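Long-range contacts in xylooligosaccharide oxidase (Myceliophthora thermophila, PDB 5L6G), which oxidises the C1 hydroxyl of xylooligosaccharides and other sugars to lactones at a bicovalently bound FAD, reducing molecular oxygen to hydrogen peroxide: residues I126-P131 and S222-T227; S236-L241 and L308-E313; E358-Y363 and D430-A435. One frame throughout, in Å; residues are numbered along the deposited sequence.

Interaction 1: I126-P131 and S222-T227; sequences IATVQP and SFRFKT. With NAG (2-acetamido-2-deoxy-beta-D-glucopyranose), chain B.
Ala127 and Val129 pair with Phe225 and Phe223 in an antiparallel sheet of the FAD-binding PCMH-type domain, where strand 127-129 lies beside residues 222-225 of the long strand 219-229, the N-to-C directions of these two segments 157° apart. Both are hydrogen-bonded pairs: Ala127 N and Val129 N reach Phe225 O and Phe223 O at 2.8 Å each, and the return bonds from Phe225 N and Phe223 N go to Ala127 O and Val129 O. Between them Thr128 and Arg224 form a non-hydrogen-bonded pair, on the face opposite Ala127, Val129, Phe223 and Phe225. There the Arg224 chain, bent at chi2 and chi3, runs alongside Thr128, with CD 3.6 Å from Thr128 OG1; its guanidinium turns to Asp187 in a salt bridge and to Ser185. Ile126 CG2 adds an apolar touch on Arg224 CG at 3.6 Å. The phenylalanine face is covered by helices 135-146 and 160-165, and in it Val129 CG2 lies 3.7 Å from Phe225 CD2. Beyond the strand, Gln130 NE2 makes a weak 3.3 Å hydrogen bond to O7 of the N-acetylglucosamine. Pro131, which also touches the FAD, sets its CA at the edge of the Phe223 ring, 4.0 Å from CE1.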
loop_
_atom_site.group_PDB
_atom_site.type_symbol
_atom_site.label_atom_id
_atom_site.label_comp_id
_atom_site.label_asym_id
_atom_site.label_seq_id
_atom_site.Cartn_x
_atom_site.Cartn_y
_atom_site.Cartn_z
ATOM N N ILE A 126 -8.443 20.712 5.100
ATOM C CA ILE A 126 -8.939 19.342 5.042
ATOM C C ILE A 126 -9.350 19.057 3.605
ATOM O O ILE A 126 -10.095 19.840 3.004
ATOM C CB ILE A 126 -10.183 19.122 5.939
ATOM C CG1 ILE A 126 -9.883 19.469 7.395
ATOM C CG2 ILE A 126 -10.682 17.683 5.820
ATOM C CD1 ILE A 126 -8.897 18.570 8.083
ATOM N N ALA A 127 -8.874 17.946 3.056
ATOM C CA ALA A 127 -9.221 17.566 1.702
ATOM C C ALA A 127 -10.319 16.532 1.724
ATOM O O ALA A 127 -10.195 15.511 2.404
ATOM C CB ALA A 127 -8.018 16.993 0.975
ATOM N N THR A 128 -11.374 16.781 0.962
ATOM C CA THR A 128 -12.405 15.779 0.756
ATOM C C THR A 128 -12.101 15.024 -0.538
ATOM O O THR A 128 -12.056 15.606 -1.628
ATOM C CB THR A 128 -13.807 16.410 0.751
ATOM O OG1 THR A 128 -13.993 17.109 1.983
ATOM C CG2 THR A 128 -14.891 15.346 0.606
ATOM N N VAL A 129 -11.913 13.721 -0.409
ATOM C CA VAL A 129 -11.358 12.939 -1.491
ATOM C C VAL A 129 -12.290 11.789 -1.813
ATOM O O VAL A 129 -12.559 10.948 -0.970
ATOM C CB VAL A 129 -9.998 12.368 -1.093
ATOM C CG1 VAL A 129 -9.440 11.504 -2.215
ATOM C CG2 VAL A 129 -9.054 13.505 -0.698
ATOM N N GLN A 130 -12.764 11.765 -3.039
ATOM C CA GLN A 130 -13.577 10.667 -3.503
ATOM C C GLN A 130 -12.734 9.409 -3.631
ATOM O O GLN A 130 -11.528 9.460 -3.886
ATOM C CB GLN A 130 -14.236 11.027 -4.816
ATOM C CG GLN A 130 -15.310 12.082 -4.643
ATOM C CD GLN A 130 -16.205 12.172 -5.828
ATOM O OE1 GLN A 130 -15.752 12.440 -6.939
ATOM N NE2 GLN A 130 -17.507 11.960 -5.607
ATOM N N PRO A 131 -13.377 8.255 -3.465
ATOM C CA PRO A 131 -12.627 7.052 -3.191
ATOM C C PRO A 131 -11.926 6.438 -4.390
ATOM O O PRO A 131 -11.135 5.534 -4.207
ATOM C CB PRO A 131 -13.707 6.103 -2.665
ATOM C CG PRO A 131 -14.924 6.522 -3.382
ATOM C CD PRO A 131 -14.823 8.027 -3.397
ATOM N N SER A 222 -16.382 8.298 0.777
ATOM C CA SER A 222 -15.717 9.579 0.803
ATOM C C SER A 222 -14.711 9.533 1.921
ATOM O O SER A 222 -14.995 8.948 2.976
ATOM C CB SER A 222 -16.700 10.722 1.031
ATOM O OG SER A 222 -16.030 11.974 0.932
ATOM N N PHE A 223 -13.526 10.094 1.658
ATOM C CA PHE A 223 -12.487 10.302 2.661
ATOM C C PHE A 223 -12.358 11.782 2.961
ATOM O O PHE A 223 -12.509 12.602 2.069
ATOM C CB PHE A 223 -11.099 9.881 2.128
ATOM C CG PHE A 223 -10.932 8.416 1.919
ATOM C CD1 PHE A 223 -11.317 7.828 0.729
ATOM C CD2 PHE A 223 -10.386 7.612 2.908
ATOM C CE1 PHE A 223 -11.154 6.470 0.532
ATOM C CE2 PHE A 223 -10.217 6.249 2.712
ATOM C CZ PHE A 223 -10.600 5.668 1.524
ATOM N N ARG A 224 -12.038 12.120 4.209
ATOM C CA ARG A 224 -11.461 13.433 4.515
ATOM C C ARG A 224 -10.070 13.207 5.017
ATOM O O ARG A 224 -9.842 12.370 5.902
ATOM C CB ARG A 224 -12.220 14.208 5.591
ATOM C CG ARG A 224 -13.194 15.220 5.057
ATOM C CD ARG A 224 -14.388 14.525 4.485
ATOM N NE ARG A 224 -14.840 13.464 5.373
ATOM C CZ ARG A 224 -15.763 12.558 5.050
ATOM N NH1 ARG A 224 -16.386 12.617 3.865
ATOM N NH2 ARG A 224 -16.091 11.627 5.950
ATOM N N PHE A 225 -9.139 13.959 4.454
ATOM C CA PHE A 225 -7.755 13.861 4.824
ATOM C C PHE A 225 -7.311 15.193 5.388
ATOM O O PHE A 225 -7.556 16.238 4.791
ATOM C CB PHE A 225 -6.901 13.544 3.592
ATOM C CG PHE A 225 -6.918 12.094 3.189
ATOM C CD1 PHE A 225 -6.004 11.196 3.727
ATOM C CD2 PHE A 225 -7.816 11.643 2.258
ATOM C CE1 PHE A 225 -6.010 9.857 3.352
ATOM C CE2 PHE A 225 -7.838 10.315 1.882
ATOM C CZ PHE A 225 -6.931 9.416 2.427
ATOM N N LYS A 226 -6.647 15.149 6.534
ATOM C CA LYS A 226 -5.804 16.256 6.955
ATOM C C LYS A 226 -4.613 16.366 5.993
ATOM O O LYS A 226 -4.270 15.415 5.268
ATOM C CB LYS A 226 -5.304 16.034 8.380
ATOM C CG LYS A 226 -6.330 16.398 9.436
ATOM C CD LYS A 226 -5.926 15.922 10.834
ATOM C CE LYS A 226 -6.889 16.477 11.884
ATOM N NZ LYS A 226 -6.750 15.794 13.216
ATOM N N THR A 227 -3.973 17.533 6.009
ATOM C CA THR A 227 -2.816 17.758 5.173
ATOM C C THR A 227 -1.747 18.505 5.955
ATOM O O THR A 227 -2.043 19.145 6.960
ATOM C CB THR A 227 -3.173 18.590 3.927
ATOM O OG1 THR A 227 -3.591 19.913 4.319
ATOM C CG2 THR A 227 -4.252 17.921 3.122
HETATM C C1 NAG B . -16.607 16.396 -9.636
HETATM C C2 NAG B . -17.981 15.831 -9.910
HETATM C C3 NAG B . -18.630 16.414 -11.159
HETATM C C4 NAG B . -18.462 17.923 -11.234
HETATM C C5 NAG B . -17.021 18.341 -10.981
HETATM C C6 NAG B . -16.961 19.863 -10.817
HETATM C C7 NAG B . -18.234 13.525 -9.110
HETATM C C8 NAG B . -18.048 12.074 -9.424
HETATM N N2 NAG B . -17.856 14.390 -10.044
HETATM O O3 NAG B . -19.993 16.073 -11.080
HETATM O O4 NAG B . -18.787 18.402 -12.529
HETATM O O5 NAG B . -16.519 17.787 -9.792
HETATM O O6 NAG B . -15.721 20.247 -10.267
HETATM O O7 NAG B . -18.736 13.830 -8.033
#

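Interaction 2: S236-L241 and L308-E313; sequences SYEINL and LSSVQE. With NAG (2-acetamido-2-deoxy-beta-D-glucopyranose), chain E.
Leu308 CD2 is the apolar centre, lying 3.6 Å from Tyr237 CD2 and 4.0 Å from Ile239 CG1, with both side chains met obliquely. Leu293 of helix 290-304 packs on the Tyr237 side chain as well. Outward from this patch, strands 234-240 and 308-314 run antiparallel at one margin of the eight-stranded sheet. Ser236 pairs with Gln312 and Glu238 with Ser309, so the register slips by one: a beta bulge, with Ser310 in a left-handed conformation (phi 50°, psi 47°). Ser309 N gives Glu238 O a 2.8 Å bond, and Glu238 N gives Ser309 O one of 3.0 Å. At the polar edge one water donates to Glu238 OE1 at 2.7 Å and also meets Ser309 OG and Ser310 OG, while Gln281 NE2 bonds the same carboxylate oxygen. Another water joins Asn240 N, at 2.8 Å, to Ser309 OG. An alanine in place of Glu238 would probably leave this first water and Gln281 NE2 without their carboxylate acceptor. The bulge is thus spanned by direct backbone bonds on its flanks, while its serine side chains reach the neighbouring strand largely through water.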
loop_
_atom_site.group_PDB
_atom_site.type_symbol
_atom_site.label_atom_id
_atom_site.label_comp_id
_atom_site.label_asym_id
_atom_site.label_seq_id
_atom_site.Cartn_x
_atom_site.Cartn_y
_atom_site.Cartn_z
ATOM N N SER A 236 16.212 14.570 -3.763
ATOM C CA SER A 236 16.381 13.135 -3.967
ATOM C C SER A 236 17.863 12.841 -4.046
ATOM O O SER A 236 18.665 13.710 -4.376
ATOM C CB SER A 236 15.651 12.659 -5.219
ATOM O OG SER A 236 16.158 13.272 -6.389
ATOM N N TYR A 237 18.235 11.617 -3.712
ATOM C CA TYR A 237 19.641 11.222 -3.742
ATOM C C TYR A 237 19.745 9.717 -3.743
ATOM O O TYR A 237 18.785 9.017 -3.421
ATOM C CB TYR A 237 20.383 11.785 -2.521
ATOM C CG TYR A 237 19.832 11.301 -1.195
ATOM C CD1 TYR A 237 18.723 11.916 -0.617
ATOM C CD2 TYR A 237 20.413 10.222 -0.520
ATOM C CE1 TYR A 237 18.210 11.474 0.592
ATOM C CE2 TYR A 237 19.897 9.762 0.687
ATOM C CZ TYR A 237 18.808 10.394 1.244
ATOM O OH TYR A 237 18.276 9.960 2.430
ATOM N N GLU A 238 20.936 9.236 -4.074
ATOM C CA GLU A 238 21.213 7.823 -4.094
ATOM C C GLU A 238 22.559 7.547 -3.450
ATOM O O GLU A 238 23.454 8.407 -3.441
ATOM C CB GLU A 238 21.206 7.340 -5.542
ATOM C CG GLU A 238 19.813 7.251 -6.106
ATOM C CD GLU A 238 19.728 7.262 -7.617
ATOM O OE1 GLU A 238 20.721 6.944 -8.309
ATOM O OE2 GLU A 238 18.611 7.570 -8.103
ATOM N N ILE A 239 22.688 6.350 -2.890
ATOM C CA ILE A 239 23.971 5.877 -2.384
ATOM C C ILE A 239 24.106 4.463 -2.867
ATOM O O ILE A 239 23.395 3.576 -2.393
ATOM C CB ILE A 239 24.065 5.893 -0.845
ATOM C CG1 ILE A 239 23.781 7.295 -0.292
ATOM C CG2 ILE A 239 25.434 5.382 -0.404
ATOM C CD1 ILE A 239 23.438 7.328 1.184
ATOM N N ASN A 240 25.020 4.259 -3.817
ATOM C CA ASN A 240 25.251 2.928 -4.339
ATOM C C ASN A 240 25.982 2.082 -3.310
ATOM O O ASN A 240 26.890 2.562 -2.641
ATOM C CB ASN A 240 26.036 2.981 -5.652
ATOM C CG ASN A 240 25.188 3.476 -6.798
ATOM O OD1 ASN A 240 24.023 3.109 -6.916
ATOM N ND2 ASN A 240 25.765 4.301 -7.654
ATOM N N LEU A 241 25.545 0.832 -3.178
ATOM C CA LEU A 241 26.068 -0.062 -2.162
ATOM C C LEU A 241 26.778 -1.217 -2.837
ATOM O O LEU A 241 26.231 -1.794 -3.775
ATOM C CB LEU A 241 24.934 -0.604 -1.302
ATOM C CG LEU A 241 24.126 0.422 -0.522
ATOM C CD1 LEU A 241 22.868 -0.228 0.047
ATOM C CD2 LEU A 241 24.991 1.040 0.559
ATOM N N LEU A 308 27.589 9.770 -1.774
ATOM C CA LEU A 308 26.333 10.261 -2.338
ATOM C C LEU A 308 26.447 10.343 -3.840
ATOM O O LEU A 308 27.510 10.666 -4.361
ATOM C CB LEU A 308 26.031 11.686 -1.870
ATOM C CG LEU A 308 25.182 12.008 -0.651
ATOM C CD1 LEU A 308 24.987 13.524 -0.552
ATOM C CD2 LEU A 308 23.855 11.283 -0.706
ATOM N N SER A 309 25.346 10.102 -4.540
ATOM C CA SER A 309 25.299 10.390 -5.974
ATOM C C SER A 309 23.919 10.903 -6.361
ATOM O O SER A 309 22.968 10.824 -5.567
ATOM C CB SER A 309 25.676 9.159 -6.797
ATOM O OG SER A 309 24.873 8.045 -6.457
ATOM N N SER A 310 23.828 11.462 -7.567
ATOM C CA SER A 310 22.559 11.906 -8.135
ATOM C C SER A 310 21.785 12.791 -7.163
ATOM O O SER A 310 20.591 12.594 -6.954
ATOM C CB SER A 310 21.684 10.699 -8.510
ATOM O OG SER A 310 22.301 9.911 -9.513
ATOM N N VAL A 311 22.463 13.761 -6.566
ATOM C CA VAL A 311 21.795 14.664 -5.642
ATOM C C VAL A 311 21.041 15.689 -6.483
ATOM O O VAL A 311 21.648 16.437 -7.238
ATOM C CB VAL A 311 22.797 15.347 -4.711
ATOM C CG1 VAL A 311 22.113 16.394 -3.849
ATOM C CG2 VAL A 311 23.500 14.305 -3.852
ATOM N N GLN A 312 19.723 15.708 -6.356
ATOM C CA GLN A 312 18.871 16.592 -7.158
ATOM C C GLN A 312 17.869 17.294 -6.252
ATOM O O GLN A 312 17.091 16.638 -5.573
ATOM C CB GLN A 312 18.097 15.787 -8.201
ATOM C CG GLN A 312 18.927 15.237 -9.352
ATOM C CD GLN A 312 18.174 14.172 -10.135
ATOM O OE1 GLN A 312 16.950 14.201 -10.226
ATOM N NE2 GLN A 312 18.908 13.221 -10.697
ATOM N N GLU A 313 17.880 18.623 -6.265
ATOM C CA GLU A 313 16.898 19.399 -5.521
ATOM C C GLU A 313 15.655 19.617 -6.380
ATOM O O GLU A 313 15.764 19.921 -7.564
ATOM C CB GLU A 313 17.459 20.762 -5.147
ATOM C CG GLU A 313 18.812 20.719 -4.473
ATOM C CD GLU A 313 19.224 22.075 -3.950
ATOM O OE1 GLU A 313 18.649 22.485 -2.920
ATOM O OE2 GLU A 313 20.104 22.723 -4.576
HETATM C C1 NAG E . 12.717 25.022 -4.526
HETATM C C2 NAG E . 13.315 24.878 -5.929
HETATM C C3 NAG E . 12.760 25.916 -6.915
HETATM C C4 NAG E . 11.233 25.918 -6.883
HETATM C C5 NAG E . 10.786 26.141 -5.443
HETATM C C6 NAG E . 9.266 26.121 -5.301
HETATM C C7 NAG E . 15.570 24.011 -6.385
HETATM C C8 NAG E . 17.048 24.244 -6.248
HETATM N N2 NAG E . 14.769 24.951 -5.871
HETATM O O3 NAG E . 13.213 25.638 -8.225
HETATM O O4 NAG E . 10.690 26.912 -7.729
HETATM O O5 NAG E . 11.307 25.097 -4.652
HETATM O O6 NAG E . 8.922 25.979 -3.936
HETATM O O7 NAG E . 15.163 22.993 -6.948
HETATM O O HOH W 1 18.220 11.786 -7.337
HETATM O O HOH W 2 23.306 7.577 -8.542
HETATM O O HOH W 3 26.583 6.432 -4.749
#

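Interaction 3: E358-Y363 and D430-A435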
loop_
_atom_site.group_PDB
_atom_site.type_symbol
_atom_site.label_atom_id
_atom_site.label_comp_id
_atom_site.label_asym_id
_atom_site.label_seq_id
_atom_site.Cartn_x
_atom_site.Cartn_y
_atom_site.Cartn_z
ATOM N N GLU A 358 22.942 -13.418 7.258
ATOM C CA GLU A 358 23.757 -14.307 6.435
ATOM C C GLU A 358 22.910 -15.158 5.499
ATOM O O GLU A 358 23.234 -15.298 4.318
ATOM C CB GLU A 358 24.626 -15.203 7.312
ATOM C CG GLU A 358 25.719 -14.442 8.052
ATOM C CD GLU A 358 26.980 -14.188 7.227
ATOM O OE1 GLU A 358 27.032 -14.561 6.019
ATOM O OE2 GLU A 358 27.912 -13.563 7.810
ATOM N N ARG A 359 21.824 -15.719 6.016
ATOM C CA ARG A 359 20.968 -16.549 5.176
ATOM C C ARG A 359 20.288 -15.725 4.069
ATOM O O ARG A 359 20.201 -16.149 2.927
ATOM C CB ARG A 359 19.965 -17.310 6.035
ATOM C CG ARG A 359 20.668 -18.252 7.017
ATOM C CD ARG A 359 19.700 -19.041 7.891
ATOM N NE ARG A 359 18.620 -18.198 8.418
ATOM C CZ ARG A 359 17.306 -18.441 8.319
ATOM N NH1 ARG A 359 16.828 -19.548 7.731
ATOM N NH2 ARG A 359 16.448 -17.584 8.849
ATOM N N VAL A 360 19.804 -14.545 4.423
ATOM C CA VAL A 360 19.174 -13.624 3.469
ATOM C C VAL A 360 20.171 -13.173 2.413
ATOM O O VAL A 360 19.845 -13.110 1.218
ATOM C CB VAL A 360 18.578 -12.406 4.229
ATOM C CG1 VAL A 360 18.187 -11.265 3.287
ATOM C CG2 VAL A 360 17.393 -12.858 5.077
ATOM N N ALA A 361 21.392 -12.864 2.851
ATOM C CA ALA A 361 22.456 -12.444 1.936
ATOM C C ALA A 361 22.871 -13.566 0.997
ATOM O O ALA A 361 23.074 -13.340 -0.192
ATOM C CB ALA A 361 23.663 -11.954 2.719
ATOM N N GLU A 362 23.015 -14.773 1.541
ATOM C CA GLU A 362 23.404 -15.918 0.732
ATOM C C GLU A 362 22.320 -16.175 -0.298
ATOM O O GLU A 362 22.597 -16.442 -1.446
ATOM C CB GLU A 362 23.664 -17.167 1.590
ATOM C CG GLU A 362 24.952 -17.044 2.396
ATOM C CD GLU A 362 25.315 -18.289 3.197
ATOM O OE1 GLU A 362 24.861 -19.407 2.826
ATOM O OE2 GLU A 362 26.077 -18.142 4.180
ATOM N N TYR A 363 21.075 -16.046 0.114
ATOM C CA TYR A 363 19.982 -16.229 -0.830
ATOM C C TYR A 363 20.055 -15.178 -1.951
ATOM O O TYR A 363 19.820 -15.474 -3.118
ATOM C CB TYR A 363 18.648 -16.134 -0.114
ATOM C CG TYR A 363 17.552 -16.784 -0.908
ATOM C CD1 TYR A 363 17.279 -18.131 -0.755
ATOM C CD2 TYR A 363 16.809 -16.055 -1.835
ATOM C CE1 TYR A 363 16.274 -18.748 -1.488
ATOM C CE2 TYR A 363 15.801 -16.658 -2.575
ATOM C CZ TYR A 363 15.538 -18.013 -2.400
ATOM O OH TYR A 363 14.518 -18.621 -3.109
ATOM N N ASP A 430 9.396 -17.173 -2.324
ATOM C CA ASP A 430 9.024 -17.966 -1.149
ATOM C C ASP A 430 10.249 -18.362 -0.335
ATOM O O ASP A 430 10.228 -18.304 0.906
ATOM C CB ASP A 430 8.214 -19.223 -1.543
ATOM C CG ASP A 430 6.789 -18.883 -1.977
ATOM O OD1 ASP A 430 6.399 -17.698 -1.821
ATOM O OD2 ASP A 430 6.070 -19.794 -2.486
ATOM N N GLY A 431 11.299 -18.786 -1.033
ATOM C CA GLY A 431 12.518 -19.218 -0.397
ATOM C C GLY A 431 13.214 -18.039 0.268
ATOM O O GLY A 431 13.798 -18.177 1.344
ATOM N N TRP A 432 13.137 -16.879 -0.366
ATOM C CA TRP A 432 13.787 -15.696 0.182
ATOM C C TRP A 432 13.122 -15.303 1.493
ATOM O O TRP A 432 13.802 -15.015 2.476
ATOM C CB TRP A 432 13.726 -14.519 -0.794
ATOM C CG TRP A 432 14.897 -13.605 -0.662
ATOM C CD1 TRP A 432 15.786 -13.566 0.350
ATOM C CD2 TRP A 432 15.296 -12.601 -1.593
ATOM N NE1 TRP A 432 16.752 -12.604 0.106
ATOM C CE2 TRP A 432 16.466 -11.998 -1.086
ATOM C CE3 TRP A 432 14.793 -12.169 -2.816
ATOM C CZ2 TRP A 432 17.135 -10.982 -1.762
ATOM C CZ3 TRP A 432 15.453 -11.150 -3.480
ATOM C CH2 TRP A 432 16.610 -10.573 -2.958
ATOM N N VAL A 433 11.789 -15.335 1.525
ATOM C CA VAL A 433 11.085 -14.991 2.755
ATOM C C VAL A 433 11.414 -15.985 3.881
ATOM O O VAL A 433 11.652 -15.582 5.025
ATOM C CB VAL A 433 9.568 -14.836 2.521
ATOM C CG1 VAL A 433 8.822 -14.768 3.829
ATOM C CG2 VAL A 433 9.313 -13.569 1.726
ATOM N N HIS A 434 11.484 -17.265 3.537
ATOM C CA HIS A 434 11.903 -18.295 4.487
ATOM C C HIS A 434 13.264 -18.003 5.137
ATOM O O HIS A 434 13.469 -18.310 6.297
ATOM C CB HIS A 434 11.954 -19.648 3.810
ATOM C CG HIS A 434 12.108 -20.794 4.761
ATOM N ND1 HIS A 434 11.036 -21.358 5.420
ATOM C CD2 HIS A 434 13.196 -21.512 5.129
ATOM C CE1 HIS A 434 11.460 -22.361 6.171
ATOM N NE2 HIS A 434 12.766 -22.478 6.011
ATOM N N ALA A 435 14.183 -17.400 4.389
ATOM C CA ALA A 435 15.490 -17.034 4.935
ATOM C C ALA A 435 15.351 -16.013 6.068
ATOM O O ALA A 435 16.179 -15.987 6.981
ATOM C CB ALA A 435 16.416 -16.486 3.844
#
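Arg359 opens the contact beside Ala435, its CB 4.3 Å from Ala435 CB. Its guanidinium has Ala435 O over one face; the very short approach of NH2 to that oxygen has a poor angle and is doubtful as a bond. Next, buried Val360, with Trp253 of helix 246-261 also against it, sets CG2 4.0 Å from Ala435 CB, while its side chain crosses that of Trp432 at about a right angle, CG1 3.7 Å from NE1. The carbonyl of Val360 also takes part: Trp432 NE1 donates to Val360 O in a weak bond of 3.3 Å, bent to 142° at the hydrogen. A turn later comes Tyr363, its CG anti to the backbone N, which carries the ring across to Trp432. The ring makes an offset stack with the five-membered ring of Trp432, centroids 4.7 Å apart and planes inclined by 30°; Tyr363 CD2 stands over the indole face. The tyrosine ring also covers backbone, since Trp432 N lies 3.3 Å above its plane, toward the rim. At the far end OH passes 3.4 Å from Gly431 CA and bonds Phe428 O; a CB on Gly431 would clash with that hydroxyl. Helix segments 358-363 and 430-435, antiparallel at 157°, are therefore joined mainly by aromatic and aliphatic packing. Trp432, also edge-to-face with Trp364 and Trp375, is shared between this interface and the sheet, and its weak, bent bond means that polar bonding adds little.

In the fold
All three contacts are partly buried, but interaction 1 lies nearest the chain's centre, about 17 Å from it against 25 and 23 Å for interactions 2 and 3, measured between centres. It belongs to the flavin-binding domain, whereas interaction 2 is a strand pair at one margin of the eight-stranded sheet, and interaction 3 joins two helices that follow that sheet's strands 341-349 and 409-417. Strand 219-229 leads directly into strand 234-240, so interactions 1 and 2 follow each other in the chain, although their centres are 33 Å apart. Regular strand pairing dominates interaction 1; interaction 2 interrupts it with a bulge and water, and interaction 3 relies on side-chain packing, with one weak hydrogen bond.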